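Local coordinates for N-acetyltransferase family protein (Bacillus anthracis, PDB 3LNB), which catalyses the transfer of an acetyl group from acetyl-coenzyme A to arylamines and inactivates the drug sulfamethoxazole, at residues Y118-W132 with I217-V231. The protein carries 1 engineered substitution. Numbering follows the deposited sequence.
Sequences YKVAGTVYDLYDNKW and IGYAFTLDPIDEQKV
Trp132 meets Ala220 and Ile217 with its benzo ring. Its CH2 and CZ3 both lie 3.7 Å from Ala220 CB. Ile217 CG2 is 4.0 Å from Trp132 CH2, and the two side chains cross at about a right angle. The Tyr125 ring turns its CD1 edge to one face of this indole. Strands 118-126 and 217-225 run antiparallel, with 153° between their N-to-C directions. Thr123 and Ala220 form a hydrogen-bonded pair, with N to O distances of 2.9 Å both ways. Tyr125 N donates to Gly218 O. On the face of Val124, Tyr219 CB packs 4.1 Å from Val124 CG2. A chi1 of 54° sets Tyr219 CG between its own N and carbonyl carbon. The ring leads away from 118-132 and meets His138 edge-to-face. Further along, the Tyr118 ring crosses Leu223 and Pro225 obliquely, its CD2 4.0 Å from Pro225 CG. Ile226 N donates separately to Lys119 O at 3.0 Å, from above the carbonyl plane. Ile226 chi1 of 61° brings CG1 within 3.6 Å of Lys119 CB. Ile226 CD1 lies 3.4 Å from Val120 C. A water joins Lys119 N to Ile226 O. Val124 also touches coenzyme A. The pair is a central antiparallel ladder of the arylamine N-acetyltransferase beta-sheet. Tyr219 there meets His138 and, by a weak hydrogen bond of its OH, Asp153, probably members of the family's Cys-His-Asp triad.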
ATOM      1  N   TYR A 118     -14.618  -0.311  -4.426  1.00 15.79           N
ATOM      2  CA  TYR A 118     -14.714   1.090  -4.041  1.00 14.89           C
ATOM      3  C   TYR A 118     -13.665   1.372  -2.970  1.00 14.55           C
ATOM      4  O   TYR A 118     -13.208   0.460  -2.277  1.00 13.56           O
ATOM      5  CB  TYR A 118     -16.124   1.472  -3.554  1.00 14.44           C
ATOM      6  CG  TYR A 118     -16.619   0.781  -2.306  1.00 15.10           C
ATOM      7  CD1 TYR A 118     -17.239  -0.469  -2.372  1.00 15.05           C
ATOM      8  CD2 TYR A 118     -16.496   1.397  -1.054  1.00 15.79           C
ATOM      9  CE1 TYR A 118     -17.730  -1.090  -1.219  1.00 15.54           C
ATOM     10  CE2 TYR A 118     -16.982   0.787   0.101  1.00 14.50           C
ATOM     11  CZ  TYR A 118     -17.596  -0.451   0.014  1.00 15.69           C
ATOM     12  OH  TYR A 118     -18.080  -1.041   1.154  1.00 15.27           O
ATOM     13  N   LYS A 119     -13.269   2.636  -2.864  1.00 13.31           N
ATOM     14  CA  LYS A 119     -12.260   3.058  -1.906  1.00 14.19           C
ATOM     15  C   LYS A 119     -12.896   3.574  -0.622  1.00 13.94           C
ATOM     16  O   LYS A 119     -13.997   4.125  -0.647  1.00 13.83           O
ATOM     17  CB  LYS A 119     -11.400   4.179  -2.510  1.00 13.79           C
ATOM     18  CG  LYS A 119     -10.714   3.826  -3.824  1.00 14.31           C
ATOM     19  CD  LYS A 119      -9.888   4.993  -4.366  1.00 15.41           C
ATOM     20  CE  LYS A 119     -10.761   6.133  -4.874  1.00 14.21           C
ATOM     21  NZ  LYS A 119     -11.630   5.703  -6.000  1.00 15.77           N
ATOM     22  N   VAL A 120     -12.197   3.388   0.496  1.00 12.98           N
ATOM     23  CA  VAL A 120     -12.667   3.876   1.794  1.00 12.32           C
ATOM     24  C   VAL A 120     -11.452   4.378   2.558  1.00 14.10           C
ATOM     25  O   VAL A 120     -10.328   3.970   2.286  1.00 13.39           O
ATOM     26  CB  VAL A 120     -13.365   2.773   2.642  1.00 12.27           C
ATOM     27  CG1 VAL A 120     -14.527   2.169   1.869  1.00  9.69           C
ATOM     28  CG2 VAL A 120     -12.360   1.704   3.061  1.00 10.36           C
ATOM     29  N   ALA A 121     -11.673   5.280   3.503  1.00 13.83           N
ATOM     30  CA  ALA A 121     -10.564   5.796   4.278  1.00 14.20           C
ATOM     31  C   ALA A 121     -10.324   4.885   5.475  1.00 13.63           C
ATOM     32  O   ALA A 121     -11.208   4.135   5.895  1.00 13.46           O
ATOM     33  CB  ALA A 121     -10.862   7.212   4.743  1.00 12.58           C
ATOM     34  N   GLY A 122      -9.114   4.959   6.008  1.00 15.55           N
ATOM     35  CA  GLY A 122      -8.753   4.171   7.169  1.00 15.26           C
ATOM     36  C   GLY A 122      -7.835   5.016   8.030  1.00 14.64           C
ATOM     37  O   GLY A 122      -7.285   6.013   7.566  1.00 14.51           O
ATOM     38  N   THR A 123      -7.681   4.619   9.285  1.00 14.87           N
ATOM     39  CA  THR A 123      -6.828   5.320  10.228  1.00 14.02           C
ATOM     40  C   THR A 123      -5.942   4.241  10.844  1.00 13.69           C
ATOM     41  O   THR A 123      -6.442   3.295  11.453  1.00 13.88           O
ATOM     42  CB  THR A 123      -7.667   6.005  11.337  1.00 14.85           C
ATOM     43  OG1 THR A 123      -8.620   6.894  10.740  1.00 13.99           O
ATOM     44  CG2 THR A 123      -6.770   6.797  12.279  1.00 14.85           C
ATOM     45  N   VAL A 124      -4.631   4.378  10.667  1.00 14.46           N
ATOM     46  CA  VAL A 124      -3.676   3.397  11.187  1.00 14.89           C
ATOM     47  C   VAL A 124      -3.374   3.619  12.672  1.00 14.78           C
ATOM     48  O   VAL A 124      -3.448   4.740  13.165  1.00 14.10           O
ATOM     49  CB  VAL A 124      -2.334   3.464  10.398  1.00 14.55           C
ATOM     50  CG1 VAL A 124      -1.348   2.442  10.945  1.00 13.51           C
ATOM     51  CG2 VAL A 124      -2.581   3.215   8.918  1.00 14.48           C
ATOM     52  N   TYR A 125      -3.036   2.544  13.380  1.00 15.86           N
ATOM     53  CA  TYR A 125      -2.699   2.659  14.792  1.00 15.65           C
ATOM     54  C   TYR A 125      -1.185   2.568  14.942  1.00 16.98           C
ATOM     55  O   TYR A 125      -0.547   1.692  14.352  1.00 17.06           O
ATOM     56  CB  TYR A 125      -3.353   1.545  15.613  1.00 16.75           C
ATOM     57  CG  TYR A 125      -3.231   1.762  17.106  1.00 15.68           C
ATOM     58  CD1 TYR A 125      -3.982   2.748  17.748  1.00 16.67           C
ATOM     59  CD2 TYR A 125      -2.342   1.008  17.873  1.00 17.24           C
ATOM     60  CE1 TYR A 125      -3.858   2.983  19.117  1.00 17.00           C
ATOM     61  CE2 TYR A 125      -2.205   1.233  19.249  1.00 18.99           C
ATOM     62  CZ  TYR A 125      -2.968   2.223  19.862  1.00 16.86           C
ATOM     63  OH  TYR A 125      -2.846   2.454  21.213  1.00 18.78           O
ATOM     64  N   ASP A 126      -0.611   3.481  15.718  1.00 16.44           N
ATOM     65  CA  ASP A 126       0.832   3.490  15.950  1.00 18.72           C
ATOM     66  C   ASP A 126       1.105   2.550  17.115  1.00 20.34           C
ATOM     67  O   ASP A 126       0.791   2.864  18.266  1.00 20.71           O
ATOM     68  CB  ASP A 126       1.306   4.891  16.314  1.00 19.02           C
ATOM     69  CG  ASP A 126       2.813   4.995  16.374  1.00 19.85           C
ATOM     70  OD1 ASP A 126       3.477   3.998  16.740  1.00 17.41           O
ATOM     71  OD2 ASP A 126       3.331   6.085  16.062  1.00 20.81           O
ATOM     72  N   LEU A 127       1.697   1.404  16.809  1.00 22.02           N
ATOM     73  CA  LEU A 127       1.987   0.390  17.813  1.00 25.15           C
ATOM     74  C   LEU A 127       3.077   0.748  18.818  1.00 25.97           C
ATOM     75  O   LEU A 127       3.010   0.337  19.983  1.00 27.64           O
ATOM     76  CB  LEU A 127       2.329  -0.937  17.122  1.00 27.62           C
ATOM     77  CG  LEU A 127       3.409  -1.038  16.028  1.00 30.11           C
ATOM     78  CD1 LEU A 127       3.101  -0.076  14.892  1.00 29.83           C
ATOM     79  CD2 LEU A 127       4.791  -0.751  16.625  1.00 32.38           C
ATOM     80  N   TYR A 128       4.073   1.511  18.380  1.00 24.13           N
ATOM     81  CA  TYR A 128       5.167   1.899  19.259  1.00 23.22           C
ATOM     82  C   TYR A 128       4.763   2.940  20.287  1.00 22.63           C
ATOM     83  O   TYR A 128       5.136   2.848  21.459  1.00 21.22           O
ATOM     84  CB  TYR A 128       6.341   2.446  18.444  1.00 23.08           C
ATOM     85  CG  TYR A 128       7.098   1.388  17.680  1.00 23.94           C
ATOM     86  CD1 TYR A 128       7.701   0.324  18.346  1.00 24.03           C
ATOM     87  CD2 TYR A 128       7.211   1.449  16.293  1.00 25.11           C
ATOM     88  CE1 TYR A 128       8.401  -0.655  17.653  1.00 24.85           C
ATOM     89  CE2 TYR A 128       7.910   0.471  15.588  1.00 26.36           C
ATOM     90  CZ  TYR A 128       8.499  -0.576  16.273  1.00 25.88           C
ATOM     91  OH  TYR A 128       9.173  -1.557  15.581  1.00 28.15           O
ATOM     92  N   ASP A 129       3.995   3.931  19.851  1.00 21.22           N
ATOM     93  CA  ASP A 129       3.586   4.995  20.757  1.00 21.31           C
ATOM     94  C   ASP A 129       2.141   4.956  21.205  1.00 20.53           C
ATOM     95  O   ASP A 129       1.600   5.945  21.695  1.00 20.92           O
ATOM     96  CB  ASP A 129       3.944   6.336  20.126  1.00 21.90           C
ATOM     97  CG  ASP A 129       5.440   6.582  20.157  1.00 24.48           C
ATOM     98  OD1 ASP A 129       5.966   6.827  21.260  1.00 23.31           O
ATOM     99  OD2 ASP A 129       6.090   6.498  19.094  1.00 25.97           O
ATOM    100  N   ASN A 130       1.526   3.792  21.044  1.00 20.68           N
ATOM    101  CA  ASN A 130       0.149   3.577  21.461  1.00 22.30           C
ATOM    102  C   ASN A 130      -0.792   4.750  21.172  1.00 20.26           C
ATOM    103  O   ASN A 130      -1.239   5.441  22.088  1.00 21.32           O
ATOM    104  CB  ASN A 130       0.118   3.258  22.963  1.00 24.51           C
ATOM    105  CG  ASN A 130       1.189   2.251  23.375  1.00 26.10           C
ATOM    106  OD1 ASN A 130       2.266   2.626  23.851  1.00 25.54           O
ATOM    107  ND2 ASN A 130       0.899   0.969  23.184  1.00 26.70           N
ATOM    108  N   LYS A 131      -1.098   4.974  19.901  1.00 19.08           N
ATOM    109  CA  LYS A 131      -2.003   6.055  19.525  1.00 18.46           C
ATOM    110  C   LYS A 131      -2.392   5.930  18.067  1.00 16.10           C
ATOM    111  O   LYS A 131      -1.741   5.224  17.306  1.00 15.83           O
ATOM    112  CB  LYS A 131      -1.345   7.413  19.750  1.00 20.14           C
ATOM    113  CG  LYS A 131      -0.089   7.626  18.933  1.00 22.75           C
ATOM    114  CD  LYS A 131       0.516   8.997  19.218  1.00 28.73           C
ATOM    115  CE  LYS A 131       1.809   9.196  18.430  1.00 31.22           C
ATOM    116  NZ  LYS A 131       1.568   9.056  16.962  1.00 34.30           N
ATOM    117  N   TRP A 132      -3.461   6.612  17.683  1.00 16.05           N
ATOM    118  CA  TRP A 132      -3.896   6.570  16.302  1.00 16.49           C
ATOM    119  C   TRP A 132      -3.097   7.584  15.492  1.00 16.76           C
ATOM    120  O   TRP A 132      -2.791   8.675  15.975  1.00 15.52           O
ATOM    121  CB  TRP A 132      -5.387   6.901  16.184  1.00 15.40           C
ATOM    122  CG  TRP A 132      -6.298   5.911  16.833  1.00 15.03           C
ATOM    123  CD1 TRP A 132      -6.890   6.019  18.062  1.00 16.02           C
ATOM    124  CD2 TRP A 132      -6.741   4.669  16.282  1.00 13.64           C
ATOM    125  NE1 TRP A 132      -7.679   4.921  18.307  1.00 15.77           N
ATOM    126  CE2 TRP A 132      -7.606   4.076  17.232  1.00 14.43           C
ATOM    127  CE3 TRP A 132      -6.491   3.996  15.075  1.00 14.00           C
ATOM    128  CZ2 TRP A 132      -8.224   2.840  17.014  1.00 13.89           C
ATOM    129  CZ3 TRP A 132      -7.106   2.766  14.857  1.00 14.01           C
ATOM    130  CH2 TRP A 132      -7.964   2.203  15.824  1.00 14.10           C
ATOM    131  N   ILE A 217      -4.441  -4.180  16.403  1.00 14.43           N
ATOM    132  CA  ILE A 217      -5.074  -3.393  15.352  1.00 14.44           C
ATOM    133  C   ILE A 217      -4.058  -2.792  14.387  1.00 14.11           C
ATOM    134  O   ILE A 217      -3.123  -2.114  14.804  1.00 13.03           O
ATOM    135  CB  ILE A 217      -5.898  -2.231  15.939  1.00 14.49           C
ATOM    136  CG1 ILE A 217      -7.099  -2.779  16.708  1.00 12.53           C
ATOM    137  CG2 ILE A 217      -6.345  -1.295  14.818  1.00 15.20           C
ATOM    138  CD1 ILE A 217      -7.869  -1.723  17.447  1.00 13.87           C
ATOM    139  N   GLY A 218      -4.246  -3.061  13.099  1.00 13.76           N
ATOM    140  CA  GLY A 218      -3.373  -2.488  12.090  1.00 13.70           C
ATOM    141  C   GLY A 218      -3.989  -1.135  11.802  1.00 13.50           C
ATOM    142  O   GLY A 218      -3.350  -0.088  11.942  1.00 14.24           O
ATOM    143  N   TYR A 219      -5.256  -1.160  11.402  1.00 12.19           N
ATOM    144  CA  TYR A 219      -5.991   0.066  11.137  1.00 13.00           C
ATOM    145  C   TYR A 219      -7.492  -0.139  11.249  1.00 12.55           C
ATOM    146  O   TYR A 219      -7.997  -1.261  11.157  1.00 11.30           O
ATOM    147  CB  TYR A 219      -5.661   0.642   9.753  1.00 10.33           C
ATOM    148  CG  TYR A 219      -5.839  -0.315   8.595  1.00 11.55           C
ATOM    149  CD1 TYR A 219      -4.740  -0.973   8.043  1.00 11.10           C
ATOM    150  CD2 TYR A 219      -7.102  -0.561   8.046  1.00  8.73           C
ATOM    151  CE1 TYR A 219      -4.885  -1.846   6.975  1.00 10.96           C
ATOM    152  CE2 TYR A 219      -7.262  -1.440   6.970  1.00  9.49           C
ATOM    153  CZ  TYR A 219      -6.149  -2.076   6.441  1.00 10.36           C
ATOM    154  OH  TYR A 219      -6.276  -2.929   5.378  1.00 11.16           O
ATOM    155  N   ALA A 220      -8.187   0.965  11.486  1.00 13.17           N
ATOM    156  CA  ALA A 220      -9.630   0.974  11.588  1.00 13.70           C
ATOM    157  C   ALA A 220     -10.124   1.597  10.293  1.00 13.93           C
ATOM    158  O   ALA A 220      -9.377   2.315   9.628  1.00 15.11           O
ATOM    159  CB  ALA A 220     -10.066   1.820  12.772  1.00 11.72           C
ATOM    160  N   PHE A 221     -11.371   1.317   9.935  1.00 14.45           N
ATOM    161  CA  PHE A 221     -11.970   1.879   8.731  1.00 14.77           C
ATOM    162  C   PHE A 221     -13.489   1.749   8.759  1.00 14.52           C
ATOM    163  O   PHE A 221     -14.051   1.101   9.645  1.00 13.70           O
ATOM    164  CB  PHE A 221     -11.411   1.215   7.458  1.00 12.98           C
ATOM    165  CG  PHE A 221     -11.745  -0.246   7.318  1.00 12.60           C
ATOM    166  CD1 PHE A 221     -11.016  -1.216   8.003  1.00 13.61           C
ATOM    167  CD2 PHE A 221     -12.793  -0.653   6.496  1.00 13.90           C
ATOM    168  CE1 PHE A 221     -11.327  -2.572   7.870  1.00 13.46           C
ATOM    169  CE2 PHE A 221     -13.112  -2.009   6.357  1.00 12.36           C
ATOM    170  CZ  PHE A 221     -12.380  -2.966   7.041  1.00 14.04           C
ATOM    171  N   THR A 222     -14.139   2.400   7.799  1.00 15.27           N
ATOM    172  CA  THR A 222     -15.594   2.362   7.666  1.00 15.97           C
ATOM    173  C   THR A 222     -15.890   1.966   6.223  1.00 15.93           C
ATOM    174  O   THR A 222     -14.970   1.805   5.419  1.00 15.99           O
ATOM    175  CB  THR A 222     -16.239   3.741   7.930  1.00 15.15           C
ATOM    176  OG1 THR A 222     -15.924   4.630   6.853  1.00 17.68           O
ATOM    177  CG2 THR A 222     -15.728   4.334   9.232  1.00 14.05           C
ATOM    178  N   LEU A 223     -17.164   1.807   5.891  1.00 15.96           N
ATOM    179  CA  LEU A 223     -17.535   1.436   4.536  1.00 15.08           C
ATOM    180  C   LEU A 223     -18.082   2.633   3.743  1.00 16.88           C
ATOM    181  O   LEU A 223     -18.783   2.463   2.743  1.00 16.23           O
ATOM    182  CB  LEU A 223     -18.549   0.277   4.564  1.00 14.88           C
ATOM    183  CG  LEU A 223     -18.074  -0.970   5.337  1.00 14.32           C
ATOM    184  CD1 LEU A 223     -19.105  -2.074   5.229  1.00 14.33           C
ATOM    185  CD2 LEU A 223     -16.735  -1.456   4.791  1.00 12.75           C
ATOM    186  N   ASP A 224     -17.751   3.843   4.191  1.00 18.15           N
ATOM    187  CA  ASP A 224     -18.171   5.065   3.503  1.00 19.84           C
ATOM    188  C   ASP A 224     -17.270   5.280   2.280  1.00 19.44           C
ATOM    189  O   ASP A 224     -16.068   5.506   2.422  1.00 18.51           O
ATOM    190  CB  ASP A 224     -18.041   6.294   4.417  1.00 22.96           C
ATOM    191  CG  ASP A 224     -18.852   6.175   5.694  1.00 26.32           C
ATOM    192  OD1 ASP A 224     -20.015   5.721   5.630  1.00 28.40           O
ATOM    193  OD2 ASP A 224     -18.330   6.555   6.766  1.00 28.16           O
ATOM    194  N   PRO A 225     -17.843   5.225   1.067  1.00 18.61           N
ATOM    195  CA  PRO A 225     -17.119   5.409  -0.198  1.00 18.65           C
ATOM    196  C   PRO A 225     -16.466   6.785  -0.326  1.00 18.31           C
ATOM    197  O   PRO A 225     -17.099   7.802  -0.048  1.00 18.42           O
ATOM    198  CB  PRO A 225     -18.207   5.227  -1.257  1.00 19.55           C
ATOM    199  CG  PRO A 225     -19.213   4.355  -0.582  1.00 20.67           C
ATOM    200  CD  PRO A 225     -19.260   4.914   0.816  1.00 19.99           C
ATOM    201  N   ILE A 226     -15.209   6.814  -0.759  1.00 17.97           N
ATOM    202  CA  ILE A 226     -14.508   8.079  -0.934  1.00 17.50           C
ATOM    203  C   ILE A 226     -14.124   8.296  -2.394  1.00 17.73           C
ATOM    204  O   ILE A 226     -13.774   7.353  -3.106  1.00 17.19           O
ATOM    205  CB  ILE A 226     -13.240   8.152  -0.050  1.00 16.64           C
ATOM    206  CG1 ILE A 226     -12.259   7.043  -0.432  1.00 17.16           C
ATOM    207  CG2 ILE A 226     -13.638   8.044   1.414  1.00 16.53           C
ATOM    208  CD1 ILE A 226     -10.992   7.028   0.413  1.00 18.19           C
ATOM    209  N   ASP A 227     -14.193   9.550  -2.832  1.00 17.69           N
ATOM    210  CA  ASP A 227     -13.871   9.900  -4.208  1.00 17.89           C
ATOM    211  C   ASP A 227     -12.462  10.469  -4.345  1.00 17.62           C
ATOM    212  O   ASP A 227     -11.701  10.499  -3.376  1.00 15.64           O
ATOM    213  CB  ASP A 227     -14.909  10.890  -4.748  1.00 18.96           C
ATOM    214  CG  ASP A 227     -14.890  12.227  -4.018  1.00 19.75           C
ATOM    215  OD1 ASP A 227     -15.814  13.025  -4.262  1.00 24.01           O
ATOM    216  OD2 ASP A 227     -13.969  12.491  -3.213  1.00 21.19           O
ATOM    217  N   GLU A 228     -12.116  10.914  -5.552  1.00 16.52           N
ATOM    218  CA  GLU A 228     -10.783  11.451  -5.821  1.00 17.26           C
ATOM    219  C   GLU A 228     -10.496  12.727  -5.020  1.00 16.38           C
ATOM    220  O   GLU A 228      -9.370  12.944  -4.564  1.00 16.66           O
ATOM    221  CB  GLU A 228     -10.620  11.712  -7.329  1.00 19.45           C
ATOM    222  CG  GLU A 228      -9.174  11.846  -7.794  1.00 23.18           C
ATOM    223  CD  GLU A 228      -8.803  10.861  -8.907  1.00 25.31           C
ATOM    224  OE1 GLU A 228      -9.281  11.027 -10.055  1.00 25.79           O
ATOM    225  OE2 GLU A 228      -8.036   9.911  -8.630  1.00 25.61           O
ATOM    226  N   GLN A 229     -11.510  13.562  -4.830  1.00 15.91           N
ATOM    227  CA  GLN A 229     -11.311  14.789  -4.073  1.00 16.71           C
ATOM    228  C   GLN A 229     -10.890  14.456  -2.640  1.00 14.57           C
ATOM    229  O   GLN A 229      -9.960  15.057  -2.105  1.00 14.78           O
ATOM    230  CB  GLN A 229     -12.585  15.636  -4.061  1.00 18.36           C
ATOM    231  CG  GLN A 229     -12.294  17.123  -3.933  1.00 24.22           C
ATOM    232  CD  GLN A 229     -13.521  17.987  -4.124  1.00 27.43           C
ATOM    233  OE1 GLN A 229     -14.407  17.666  -4.927  1.00 29.99           O
ATOM    234  NE2 GLN A 229     -13.575  19.104  -3.405  1.00 29.18           N
ATOM    235  N   LYS A 230     -11.573  13.495  -2.024  1.00 14.76           N
ATOM    236  CA  LYS A 230     -11.248  13.083  -0.658  1.00 14.51           C
ATOM    237  C   LYS A 230      -9.842  12.499  -0.647  1.00 13.74           C
ATOM    238  O   LYS A 230      -9.056  12.766   0.257  1.00 15.49           O
ATOM    239  CB  LYS A 230     -12.249  12.033  -0.160  1.00 14.43           C
ATOM    240  CG  LYS A 230     -11.843  11.322   1.135  1.00 13.93           C
ATOM    241  CD  LYS A 230     -11.769  12.261   2.341  1.00 16.09           C
ATOM    242  CE  LYS A 230     -11.400  11.487   3.605  1.00 16.43           C
ATOM    243  NZ  LYS A 230     -11.287  12.353   4.816  1.00 19.79           N
ATOM    244  N   VAL A 231      -9.533  11.694  -1.658  1.00 14.57           N
ATOM    245  CA  VAL A 231      -8.210  11.100  -1.761  1.00 14.39           C
ATOM    246  C   VAL A 231      -7.166  12.210  -1.888  1.00 14.27           C
ATOM    247  O   VAL A 231      -6.064  12.083  -1.367  1.00 14.69           O
ATOM    248  CB  VAL A 231      -8.125  10.128  -2.958  1.00 13.91           C
ATOM    249  CG1 VAL A 231      -6.684   9.733  -3.225  1.00 15.13           C
ATOM    250  CG2 VAL A 231      -8.937   8.881  -2.650  1.00 13.97           C
TER
HETATM  251  O   HOH W   1     -14.475   4.740  -4.298  1.00 14.10           O
HETATM  252  O   HOH W   2     -14.256   6.139   4.056  1.00 13.30           O
HETATM  253  O   HOH W   3     -13.560   5.314   6.695  1.00 33.41           O
HETATM  254  O   HOH W   4     -10.659   5.297   9.626  1.00 18.94           O
HETATM  255  O   HOH W   5      -0.473  -0.499  12.622  1.00 23.88           O